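Endo-1,4-b-d-mannanase (Trichoderma reesei, PDB 1QNR) hydrolyses internal beta-1,4-mannosidic linkages in mannans, acting as a family 5 glycoside hydrolase with a TIM-barrel catalytic domain. Local coordinates at residues 57-61 against 109-113; 73-77 against 122-127; 89-93 against 151-155; 148-152 against 190-195. All blocks are in the same frame, centred on the assembly; numbering follows the deposited sequence.

Contacts 1 and 3 are buried, while contacts 2 and 4 are only partly so. Contact 1 lies nearest the centre of the chain, about 11 Å from it between centres, and joins loops that follow barrel strands 52-54 and 105-109 through an aromatic ring, a weak backbone bond and waters. Contact 2, the most peripheral, sets the chain leaving strand 73-74 of a small three-stranded sheet on helix 119-127 with mostly apolar groups; Asp60 and Gln73 tie it to contact 1. Contacts 3 and 4 share Val151 and Val152 and both use helix 138-155, yet differ sharply: a salt bridge dominates 89-93 against 151-155, aliphatic packing 148-152 against 190-195.

Contact 1: residues 57-61 against 109-113; sequences GFNDV and PFVNN
Asp60 OD2 takes hydrogen bonds from two waters, and both lead to segment 109-113. One, 2.7 Å from Asp60 OD2, accepts from the backbone N of Asn112; the other, 2.8 Å from Asp60 OD2, also donates to Phe110 O. A buried carboxylate suits this place because it can order both waters, while its OD1 accepts from Gln73 NE2. The direct backbone bond, Gly57 N to Pro109 O, is weak, bent to 129° at the hydrogen.

Phe58 carries most of the apolar contact. With CG lying between its backbone N and carbonyl carbon (chi1 53°), the ring folds back over the 111-112 peptide: Asn112 N lies 3.8 Å above the plane of the Phe58 ring, over its centre. Pro109 O meets the ring edge, 3.4 Å from Phe58 CD2, and Asn112 CB touches Phe58 CZ at 3.6 Å. The Asn112 amide bonds onward to Asn168 and Asp116, which probably fixes its rotation near a glycerol of likely crystallisation origin.

Around these loops, at the C-terminal ends of barrel strands 52-54 and 105-109, where TIM barrels carry the active site, helix 119-127 packs on Asp60 and Val111, and helix 138-155 receives Phe110.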
loop_
_atom_site.group_PDB
_atom_site.type_symbol
_atom_site.label_atom_id
_atom_site.label_comp_id
_atom_site.label_asym_id
_atom_site.label_seq_id
_atom_site.Cartn_x
_atom_site.Cartn_y
_atom_site.Cartn_z
ATOM N N GLY A 57 -3.237 -3.084 6.990
ATOM C CA GLY A 57 -4.533 -3.029 7.702
ATOM C C GLY A 57 -5.121 -4.398 7.965
ATOM O O GLY A 57 -6.341 -4.478 8.312
ATOM N N PHE A 58 -4.294 -5.446 7.922
ATOM C CA PHE A 58 -4.680 -6.824 8.108
ATOM C C PHE A 58 -3.635 -7.577 8.937
ATOM O O PHE A 58 -2.462 -7.206 8.992
ATOM C CB PHE A 58 -4.796 -7.569 6.706
ATOM C CG PHE A 58 -3.538 -7.439 5.832
ATOM C CD1 PHE A 58 -2.444 -8.332 6.040
ATOM C CD2 PHE A 58 -3.422 -6.454 4.869
ATOM C CE1 PHE A 58 -1.298 -8.176 5.263
ATOM C CE2 PHE A 58 -2.277 -6.315 4.062
ATOM C CZ PHE A 58 -1.208 -7.187 4.275
ATOM N N ASN A 59 -4.156 -8.662 9.579
ATOM C CA ASN A 59 -3.272 -9.648 10.245
ATOM C C ASN A 59 -4.190 -10.844 10.528
ATOM O O ASN A 59 -4.926 -10.948 11.532
ATOM C CB ASN A 59 -2.639 -9.035 11.543
ATOM C CG ASN A 59 -1.556 -9.936 12.109
ATOM O OD1 ASN A 59 -1.657 -11.163 12.030
ATOM N ND2 ASN A 59 -0.486 -9.391 12.724
ATOM N N ASP A 60 -4.272 -11.733 9.527
ATOM C CA ASP A 60 -5.219 -12.848 9.467
ATOM C C ASP A 60 -4.602 -14.155 9.923
ATOM O O ASP A 60 -3.459 -14.477 9.526
ATOM C CB ASP A 60 -5.686 -13.025 7.985
ATOM C CG ASP A 60 -6.502 -11.834 7.509
ATOM O OD1 ASP A 60 -7.493 -11.491 8.273
ATOM O OD2 ASP A 60 -6.251 -11.235 6.413
ATOM N N VAL A 61 -5.350 -14.887 10.731
ATOM C CA VAL A 61 -4.903 -16.190 11.284
ATOM C C VAL A 61 -6.052 -17.206 11.160
ATOM O O VAL A 61 -7.209 -16.839 11.013
ATOM C CB VAL A 61 -4.496 -16.068 12.777
ATOM C CG1 VAL A 61 -3.340 -15.082 12.995
ATOM C CG2 VAL A 61 -5.699 -15.715 13.672
ATOM N N PRO A 109 -4.135 -1.047 3.171
ATOM C CA PRO A 109 -4.750 -2.180 2.449
ATOM C C PRO A 109 -5.422 -3.162 3.405
ATOM O O PRO A 109 -4.972 -3.396 4.538
ATOM C CB PRO A 109 -3.535 -2.865 1.700
ATOM C CG PRO A 109 -2.380 -2.534 2.644
ATOM C CD PRO A 109 -2.650 -1.126 3.168
ATOM N N PHE A 110 -6.514 -3.837 2.914
ATOM C CA PHE A 110 -7.352 -4.714 3.728
ATOM C C PHE A 110 -7.016 -6.200 3.721
ATOM O O PHE A 110 -7.491 -6.881 4.650
ATOM C CB PHE A 110 -8.857 -4.570 3.323
ATOM C CG PHE A 110 -9.408 -3.161 3.361
ATOM C CD1 PHE A 110 -9.460 -2.457 4.575
ATOM C CD2 PHE A 110 -9.901 -2.571 2.196
ATOM C CE1 PHE A 110 -10.006 -1.181 4.614
ATOM C CE2 PHE A 110 -10.432 -1.267 2.255
ATOM C CZ PHE A 110 -10.502 -0.571 3.458
ATOM N N VAL A 111 -6.257 -6.672 2.738
ATOM C CA VAL A 111 -5.894 -8.115 2.647
ATOM C C VAL A 111 -4.557 -8.179 1.875
ATOM O O VAL A 111 -4.227 -7.291 1.064
ATOM C CB VAL A 111 -6.998 -8.937 1.929
ATOM C CG1 VAL A 111 -7.161 -8.539 0.463
ATOM C CG2 VAL A 111 -6.795 -10.457 2.094
ATOM N N ASN A 112 -3.823 -9.274 2.094
ATOM C CA ASN A 112 -2.578 -9.524 1.318
ATOM C C ASN A 112 -2.862 -10.566 0.201
ATOM O O ASN A 112 -3.522 -11.592 0.485
ATOM C CB ASN A 112 -1.515 -10.120 2.251
ATOM C CG ASN A 112 -0.089 -9.895 1.704
ATOM O OD1 ASN A 112 0.149 -9.425 0.589
ATOM N ND2 ASN A 112 0.911 -10.180 2.545
ATOM N N ASN A 113 -2.301 -10.313 -1.014
ATOM C CA ASN A 113 -2.349 -11.390 -2.019
ATOM C C ASN A 113 -1.506 -12.569 -1.526
ATOM O O ASN A 113 -1.865 -13.751 -1.715
ATOM C CB ASN A 113 -1.772 -10.878 -3.352
ATOM C CG ASN A 113 -1.909 -11.911 -4.465
ATOM O OD1 ASN A 113 -3.042 -12.119 -4.938
ATOM N ND2 ASN A 113 -0.827 -12.515 -4.954
HETATM O O HOH W 1 -4.215 -10.767 4.735
HETATM O O HOH W 2 -8.254 -9.636 5.331
#

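Contact 2: residues 73-77 against 122-127; sequences QKLSA and AYVNAF
Leu75 and the helix face made by Ala122, Tyr123, Ala126 and Phe127 supply the apolar part of this contact. The clearest element is a CH-pi contact: Leu75 CD1 sits 3.6 Å from the centroid of the Tyr123 ring, 11° off the normal and so almost centrally over one face. Leu75 CG stands beside its backbone N (chi1 -64°), which sends the two methyls down to the helix. CD1 of Leu75 also meets Ala122 CB at 4.0 Å, while its other branch, CD2, reaches the edge of the Phe127 ring, 4.1 Å from CE2. Ala126 lets the chain come close: its CB lies 3.7 Å from Ser76 N, and a small residue suits a spot where a backbone passes directly over a helix. Farther along, Ala77 CB rests 3.6 Å from Ala126 O.

The polar part is one side-chain hydrogen bond, Gln73 NE2 to Tyr123 OH, 3.2 Å long with an angle of 143° at the hydrogen. The Gln73 amide stands nearly perpendicular to the ring. Its NE2 also donates to Asp60 OD1, and its OE1 accepts from Gln143.

This chemistry implies that the chain leaving strand 73-74, in the small sheet with strands 60-61 and 81-82, lies on helix 119-127 with Leu75 as apolar link, while Gln73 gives the hydroxyl of buried Tyr123 a partner through a somewhat bent bond.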
loop_
_atom_site.group_PDB
_atom_site.type_symbol
_atom_site.label_atom_id
_atom_site.label_comp_id
_atom_site.label_asym_id
_atom_site.label_seq_id
_atom_site.Cartn_x
_atom_site.Cartn_y
_atom_site.Cartn_z
ATOM N N GLN A 73 -7.874 -10.715 12.756
ATOM C CA GLN A 73 -9.059 -11.518 12.369
ATOM C C GLN A 73 -8.686 -13.007 12.365
ATOM O O GLN A 73 -7.600 -13.359 11.832
ATOM C CB GLN A 73 -9.492 -11.032 10.948
ATOM C CG GLN A 73 -10.717 -11.825 10.416
ATOM C CD GLN A 73 -11.248 -11.300 9.118
ATOM O OE1 GLN A 73 -12.463 -11.114 8.875
ATOM N NE2 GLN A 73 -10.381 -11.053 8.078
ATOM N N LYS A 74 -9.618 -13.845 12.907
ATOM C CA LYS A 74 -9.450 -15.314 12.857
ATOM C C LYS A 74 -10.503 -15.830 11.876
ATOM O O LYS A 74 -11.706 -15.544 12.027
ATOM C CB LYS A 74 -9.681 -15.889 14.267
ATOM C CG LYS A 74 -9.707 -17.446 14.155
ATOM C CD LYS A 74 -9.906 -18.129 15.517
ATOM C CE LYS A 74 -10.221 -19.613 15.262
ATOM N NZ LYS A 74 -10.688 -20.317 16.513
ATOM N N LEU A 75 -10.047 -16.537 10.852
ATOM C CA LEU A 75 -10.880 -17.057 9.771
ATOM C C LEU A 75 -11.167 -18.534 10.005
ATOM O O LEU A 75 -10.225 -19.300 10.070
ATOM C CB LEU A 75 -10.194 -16.816 8.405
ATOM C CG LEU A 75 -10.060 -15.285 8.117
ATOM C CD1 LEU A 75 -9.119 -15.054 6.969
ATOM C CD2 LEU A 75 -11.446 -14.671 7.880
ATOM N N SER A 76 -12.451 -18.880 10.115
ATOM C CA SER A 76 -12.825 -20.296 10.385
ATOM C C SER A 76 -14.139 -20.581 9.634
ATOM O O SER A 76 -15.106 -19.793 9.653
ATOM C CB SER A 76 -13.094 -20.323 11.928
ATOM O OG SER A 76 -13.794 -21.469 12.286
ATOM N N ALA A 77 -14.245 -21.882 9.252
ATOM C CA ALA A 77 -15.473 -22.374 8.611
ATOM C C ALA A 77 -16.673 -22.342 9.557
ATOM O O ALA A 77 -17.803 -22.357 9.031
ATOM C CB ALA A 77 -15.239 -23.882 8.337
ATOM N N ALA A 122 -5.139 -17.655 3.953
ATOM C CA ALA A 122 -5.869 -17.891 5.218
ATOM C C ALA A 122 -7.369 -17.979 4.905
ATOM O O ALA A 122 -8.112 -18.769 5.572
ATOM C CB ALA A 122 -5.562 -16.762 6.201
ATOM N N TYR A 123 -7.939 -17.195 3.967
ATOM C CA TYR A 123 -9.339 -17.369 3.541
ATOM C C TYR A 123 -9.532 -18.708 2.860
ATOM O O TYR A 123 -10.586 -19.360 3.141
ATOM C CB TYR A 123 -9.704 -16.189 2.637
ATOM C CG TYR A 123 -9.925 -14.838 3.249
ATOM C CD1 TYR A 123 -8.838 -13.993 3.506
ATOM C CD2 TYR A 123 -11.221 -14.356 3.589
ATOM C CE1 TYR A 123 -9.013 -12.733 4.080
ATOM C CE2 TYR A 123 -11.427 -13.101 4.157
ATOM C CZ TYR A 123 -10.309 -12.291 4.361
ATOM O OH TYR A 123 -10.525 -11.035 4.916
ATOM N N VAL A 124 -8.623 -19.163 1.988
ATOM C CA VAL A 124 -8.783 -20.477 1.337
ATOM C C VAL A 124 -8.791 -21.586 2.392
ATOM O O VAL A 124 -9.628 -22.526 2.302
ATOM C CB VAL A 124 -7.592 -20.694 0.350
ATOM C CG1 VAL A 124 -7.512 -22.143 -0.147
ATOM C CG2 VAL A 124 -7.747 -19.697 -0.806
ATOM N N ASN A 125 -7.981 -21.517 3.415
ATOM C CA ASN A 125 -7.999 -22.573 4.467
ATOM C C ASN A 125 -9.380 -22.641 5.157
ATOM O O ASN A 125 -9.809 -23.766 5.531
ATOM C CB ASN A 125 -6.937 -22.250 5.558
ATOM C CG ASN A 125 -5.510 -22.505 5.132
ATOM O OD1 ASN A 125 -5.260 -23.244 4.161
ATOM N ND2 ASN A 125 -4.555 -21.890 5.837
ATOM N N ALA A 126 -10.057 -21.502 5.369
ATOM C CA ALA A 126 -11.324 -21.504 6.067
ATOM C C ALA A 126 -12.505 -21.788 5.139
ATOM O O ALA A 126 -13.476 -22.425 5.594
ATOM C CB ALA A 126 -11.603 -20.125 6.690
ATOM N N PHE A 127 -12.520 -21.270 3.910
ATOM C CA PHE A 127 -13.698 -21.263 3.036
ATOM C C PHE A 127 -13.502 -22.059 1.782
ATOM O O PHE A 127 -14.449 -22.030 0.929
ATOM C CB PHE A 127 -14.037 -19.768 2.725
ATOM C CG PHE A 127 -14.219 -18.922 3.979
ATOM C CD1 PHE A 127 -15.131 -19.238 4.964
ATOM C CD2 PHE A 127 -13.396 -17.797 4.159
ATOM C CE1 PHE A 127 -15.292 -18.461 6.098
ATOM C CE2 PHE A 127 -13.514 -17.045 5.306
ATOM C CZ PHE A 127 -14.445 -17.378 6.277
#

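Contact 3: residues 89-93 against 151-155; sequences LQTLD and VVSRY
In the ring of helices that surrounds a TIM barrel, the N-terminal part of helix 90-102 meets the C-terminal part of helix 138-155, and a salt bridge joins Asp93 to Arg154. The guanidinium grips the carboxylate side-on. Arg154 NE donates to Asp93 OD1 over 2.9 Å and Arg154 NH2 to Asp93 OD2 over 2.9 Å, both bonds nearly straight. Each carboxylate oxygen offers its syn lone pair, and the two flat groups lie nearly coplanar, 6° apart, so both bonds run in plane. The bend at chi3 of Arg154 (92°) swings the NE/NH2 edge of the guanidinium round to the acid.

Asp93 OD1 has a second donor: Tyr155 OH approaches its anti lone pair at 2.7 Å, with the tyrosine ring turned 83° from the carboxylate. Three bonds therefore hold the aspartate and fix its rotation. Arginine and tyrosine suit the place because they can approach one carboxylate from different directions. The two are also packed on each other, Arg154 CB lying 3.5 Å above the centre of the Tyr155 ring. These donors would probably favour the charged form of the acid.

Two leucines add apolar contact: Leu92 CD2 lies 3.9 Å from Tyr155 CE2, and Leu89 CB lies 4.2 Å above the guanidinium plane of Arg154, toward its rim. Beneath the helix pair, Tyr155 and Val151 rest on strand 161-165 through Ile161 and Trp164, while Leu89 reaches the loop residue Phe72.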
loop_
_atom_site.group_PDB
_atom_site.type_symbol
_atom_site.label_atom_id
_atom_site.label_comp_id
_atom_site.label_asym_id
_atom_site.label_seq_id
_atom_site.Cartn_x
_atom_site.Cartn_y
_atom_site.Cartn_z
ATOM N N LEU A 89 -7.180 -4.736 16.902
ATOM C CA LEU A 89 -7.202 -3.443 16.162
ATOM C C LEU A 89 -6.860 -2.249 17.014
ATOM O O LEU A 89 -6.635 -1.200 16.434
ATOM C CB LEU A 89 -8.547 -3.337 15.437
ATOM C CG LEU A 89 -8.684 -4.206 14.184
ATOM C CD1 LEU A 89 -10.153 -4.262 13.737
ATOM C CD2 LEU A 89 -7.764 -3.764 13.061
ATOM N N GLN A 90 -6.866 -2.365 18.361
ATOM C CA GLN A 90 -6.349 -1.216 19.137
ATOM C C GLN A 90 -4.916 -0.935 18.821
ATOM O O GLN A 90 -4.518 0.280 19.021
ATOM C CB GLN A 90 -6.539 -1.538 20.656
ATOM C CG GLN A 90 -7.988 -1.628 21.084
ATOM C CD GLN A 90 -8.182 -1.866 22.588
ATOM O OE1 GLN A 90 -7.342 -1.392 23.354
ATOM N NE2 GLN A 90 -9.274 -2.501 22.950
ATOM N N THR A 91 -4.020 -1.776 18.324
ATOM C CA THR A 91 -2.665 -1.434 17.900
ATOM C C THR A 91 -2.773 -0.508 16.673
ATOM O O THR A 91 -2.054 0.505 16.607
ATOM C CB THR A 91 -1.610 -2.562 17.591
ATOM O OG1 THR A 91 -2.118 -3.347 16.465
ATOM C CG2 THR A 91 -1.648 -3.521 18.795
ATOM N N LEU A 92 -3.668 -0.846 15.700
ATOM C CA LEU A 92 -3.860 0.096 14.550
ATOM C C LEU A 92 -4.529 1.415 14.983
ATOM O O LEU A 92 -4.123 2.479 14.413
ATOM C CB LEU A 92 -4.726 -0.619 13.494
ATOM C CG LEU A 92 -4.881 0.108 12.138
ATOM C CD1 LEU A 92 -3.542 0.347 11.433
ATOM C CD2 LEU A 92 -5.804 -0.732 11.220
ATOM N N ASP A 93 -5.351 1.389 16.042
ATOM C CA ASP A 93 -5.930 2.689 16.467
ATOM C C ASP A 93 -4.807 3.649 16.895
ATOM O O ASP A 93 -4.862 4.872 16.660
ATOM C CB ASP A 93 -6.857 2.514 17.686
ATOM C CG ASP A 93 -8.139 1.767 17.436
ATOM O OD1 ASP A 93 -8.553 1.594 16.270
ATOM O OD2 ASP A 93 -8.799 1.408 18.463
ATOM N N VAL A 151 -12.849 -2.165 9.661
ATOM C CA VAL A 151 -11.724 -1.219 9.667
ATOM C C VAL A 151 -12.148 0.162 9.236
ATOM O O VAL A 151 -11.911 1.182 9.951
ATOM C CB VAL A 151 -10.610 -1.738 8.708
ATOM C CG1 VAL A 151 -9.457 -0.692 8.552
ATOM C CG2 VAL A 151 -10.016 -3.072 9.256
ATOM N N VAL A 152 -12.914 0.277 8.132
ATOM C CA VAL A 152 -13.338 1.577 7.601
ATOM C C VAL A 152 -14.171 2.338 8.632
ATOM O O VAL A 152 -13.964 3.573 8.806
ATOM C CB VAL A 152 -14.092 1.491 6.271
ATOM C CG1 VAL A 152 -14.682 2.836 5.874
ATOM C CG2 VAL A 152 -13.175 0.975 5.150
ATOM N N SER A 153 -15.111 1.630 9.333
ATOM C CA SER A 153 -15.967 2.389 10.265
ATOM C C SER A 153 -15.176 2.949 11.419
ATOM O O SER A 153 -15.708 3.963 12.024
ATOM C CB SER A 153 -17.112 1.500 10.738
ATOM O OG SER A 153 -16.620 0.408 11.474
ATOM N N ARG A 154 -13.991 2.451 11.765
ATOM C CA ARG A 154 -13.236 3.057 12.858
ATOM C C ARG A 154 -12.681 4.414 12.522
ATOM O O ARG A 154 -12.473 5.281 13.441
ATOM C CB ARG A 154 -12.007 2.158 13.297
ATOM C CG ARG A 154 -12.512 0.870 13.908
ATOM C CD ARG A 154 -11.365 -0.093 14.291
ATOM N NE ARG A 154 -10.903 0.072 15.700
ATOM C CZ ARG A 154 -11.545 -0.448 16.739
ATOM N NH1 ARG A 154 -12.658 -1.203 16.566
ATOM N NH2 ARG A 154 -11.116 -0.247 17.990
ATOM N N TYR A 155 -12.257 4.629 11.240
ATOM C CA TYR A 155 -11.452 5.815 10.903
ATOM C C TYR A 155 -12.111 6.632 9.797
ATOM O O TYR A 155 -11.478 7.532 9.218
ATOM C CB TYR A 155 -10.026 5.416 10.457
ATOM C CG TYR A 155 -9.410 4.319 11.333
ATOM C CD1 TYR A 155 -9.208 4.536 12.690
ATOM C CD2 TYR A 155 -8.985 3.111 10.782
ATOM C CE1 TYR A 155 -8.700 3.532 13.537
ATOM C CE2 TYR A 155 -8.459 2.127 11.627
ATOM C CZ TYR A 155 -8.282 2.340 12.962
ATOM O OH TYR A 155 -7.725 1.320 13.728
#

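Contact 4: residues 148-152 against 190-195; sequences VQAVV and YVKSLD
This is an apolar helix-helix contact in the outer layer of the TIM barrel, where helix 138-155 lies beside helix 178-194. The two segments run in broadly the same direction, as expected of helices in a beta/alpha barrel: their axes come within 10.5 Å and cross at -38°.

Beta-branched valines, compact and rigid, fill the interface on its inner side. Val148 CG1, placed opposite its backbone N (chi1 171°), points across to Val191 CG2 at 4.0 Å, the two side chains meeting at about a right angle. The same methyl, Val148 CG1, lies 4.3 Å from Leu194 CD1. One helical turn on, Val152 inserts CG1 near the C-terminal end of helix 178-194, touching Leu194 CB at 3.9 Å and Asp195 CB at 3.7 Å. Leu194 is long enough to reach back over the other helix, so that its CD1 lies 3.8 Å from Gln149 CA and its CD2 meets the aliphatic part of Gln149. The inner valines Val152 and Val191 both touch Trp164 on strand 161-165.

The polar ends find partners away from the interface or point out of it. Gln149 is bent at chi2 (-82°), which leads its amide away while CB and CG remain in the contact. Asp195 meets Val152 CG1 chiefly through CB; its OD2 accepts from His198 and Trp164, satisfying a buried carboxylate beside an N-acetylglucosamine of an attached glycan. At the outer side, Tyr190 crosses obliquely to Gln149, its OH resting 3.5 Å from Gln149 CB.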
loop_
_atom_site.group_PDB
_atom_site.type_symbol
_atom_site.label_atom_id
_atom_site.label_comp_id
_atom_site.label_asym_id
_atom_site.label_seq_id
_atom_site.Cartn_x
_atom_site.Cartn_y
_atom_site.Cartn_z
ATOM N N VAL A 148 -13.583 -5.357 6.048
ATOM C CA VAL A 148 -13.540 -3.996 5.481
ATOM C C VAL A 148 -14.429 -3.070 6.317
ATOM O O VAL A 148 -14.017 -1.924 6.652
ATOM C CB VAL A 148 -13.946 -4.002 3.986
ATOM C CG1 VAL A 148 -14.120 -2.577 3.447
ATOM C CG2 VAL A 148 -12.921 -4.742 3.119
ATOM N N GLN A 149 -15.702 -3.488 6.542
ATOM C CA GLN A 149 -16.533 -2.558 7.366
ATOM C C GLN A 149 -15.951 -2.305 8.745
ATOM O O GLN A 149 -16.080 -1.125 9.243
ATOM C CB GLN A 149 -17.984 -3.139 7.428
ATOM C CG GLN A 149 -18.966 -2.163 8.085
ATOM C CD GLN A 149 -19.058 -2.091 9.574
ATOM O OE1 GLN A 149 -18.686 -2.985 10.356
ATOM N NE2 GLN A 149 -19.612 -0.985 10.111
ATOM N N ALA A 150 -15.411 -3.337 9.370
ATOM C CA ALA A 150 -14.861 -3.129 10.745
ATOM C C ALA A 150 -13.681 -2.176 10.737
ATOM O O ALA A 150 -13.530 -1.426 11.726
ATOM C CB ALA A 150 -14.449 -4.490 11.310
ATOM N N VAL A 151 -12.849 -2.165 9.661
ATOM C CA VAL A 151 -11.724 -1.219 9.667
ATOM C C VAL A 151 -12.148 0.162 9.236
ATOM O O VAL A 151 -11.911 1.182 9.951
ATOM C CB VAL A 151 -10.610 -1.738 8.708
ATOM C CG1 VAL A 151 -9.457 -0.692 8.552
ATOM C CG2 VAL A 151 -10.016 -3.072 9.256
ATOM N N VAL A 152 -12.914 0.277 8.132
ATOM C CA VAL A 152 -13.338 1.577 7.601
ATOM C C VAL A 152 -14.171 2.338 8.632
ATOM O O VAL A 152 -13.964 3.573 8.806
ATOM C CB VAL A 152 -14.092 1.491 6.271
ATOM C CG1 VAL A 152 -14.682 2.836 5.874
ATOM C CG2 VAL A 152 -13.175 0.975 5.150
ATOM N N TYR A 190 -18.484 -0.603 -2.633
ATOM C CA TYR A 190 -18.846 -0.856 -1.220
ATOM C C TYR A 190 -18.087 0.051 -0.287
ATOM O O TYR A 190 -18.675 0.641 0.667
ATOM C CB TYR A 190 -18.579 -2.349 -0.908
ATOM C CG TYR A 190 -18.866 -2.742 0.531
ATOM C CD1 TYR A 190 -20.168 -2.561 1.030
ATOM C CD2 TYR A 190 -17.932 -3.250 1.430
ATOM C CE1 TYR A 190 -20.538 -2.839 2.362
ATOM C CE2 TYR A 190 -18.251 -3.610 2.738
ATOM C CZ TYR A 190 -19.543 -3.347 3.177
ATOM O OH TYR A 190 -19.851 -3.649 4.522
ATOM N N VAL A 191 -16.779 0.234 -0.484
ATOM C CA VAL A 191 -16.011 1.141 0.399
ATOM C C VAL A 191 -16.568 2.560 0.311
ATOM O O VAL A 191 -16.768 3.214 1.380
ATOM C CB VAL A 191 -14.494 1.159 0.025
ATOM C CG1 VAL A 191 -13.692 2.150 0.905
ATOM C CG2 VAL A 191 -13.883 -0.239 0.218
ATOM N N LYS A 192 -16.892 3.045 -0.888
ATOM C CA LYS A 192 -17.476 4.399 -1.033
ATOM C C LYS A 192 -18.829 4.512 -0.333
ATOM O O LYS A 192 -19.219 5.624 0.145
ATOM C CB LYS A 192 -17.579 4.818 -2.509
ATOM C CG LYS A 192 -16.192 4.987 -3.179
ATOM C CD LYS A 192 -15.469 6.241 -2.696
ATOM C CE LYS A 192 -14.360 6.627 -3.702
ATOM N NZ LYS A 192 -13.542 7.805 -3.273
ATOM N N SER A 193 -19.576 3.399 -0.210
ATOM C CA SER A 193 -20.887 3.422 0.496
ATOM C C SER A 193 -20.730 3.515 2.001
ATOM O O SER A 193 -21.701 3.865 2.718
ATOM C CB SER A 193 -21.705 2.135 0.161
ATOM O OG SER A 193 -21.352 0.954 0.913
ATOM N N LEU A 194 -19.510 3.164 2.521
ATOM C CA LEU A 194 -19.233 3.258 3.936
ATOM C C LEU A 194 -18.548 4.571 4.324
ATOM O O LEU A 194 -18.523 4.914 5.544
ATOM C CB LEU A 194 -18.204 2.151 4.364
ATOM C CG LEU A 194 -18.715 0.717 4.121
ATOM C CD1 LEU A 194 -17.601 -0.276 4.501
ATOM C CD2 LEU A 194 -19.928 0.435 5.052
ATOM N N ASP A 195 -17.952 5.290 3.375
ATOM C CA ASP A 195 -17.098 6.453 3.664
ATOM C C ASP A 195 -16.997 7.343 2.400
ATOM O O ASP A 195 -16.415 6.900 1.371
ATOM C CB ASP A 195 -15.702 5.972 4.111
ATOM C CG ASP A 195 -14.629 7.036 4.287
ATOM O OD1 ASP A 195 -14.793 8.221 3.949
ATOM O OD2 ASP A 195 -13.561 6.657 4.915
#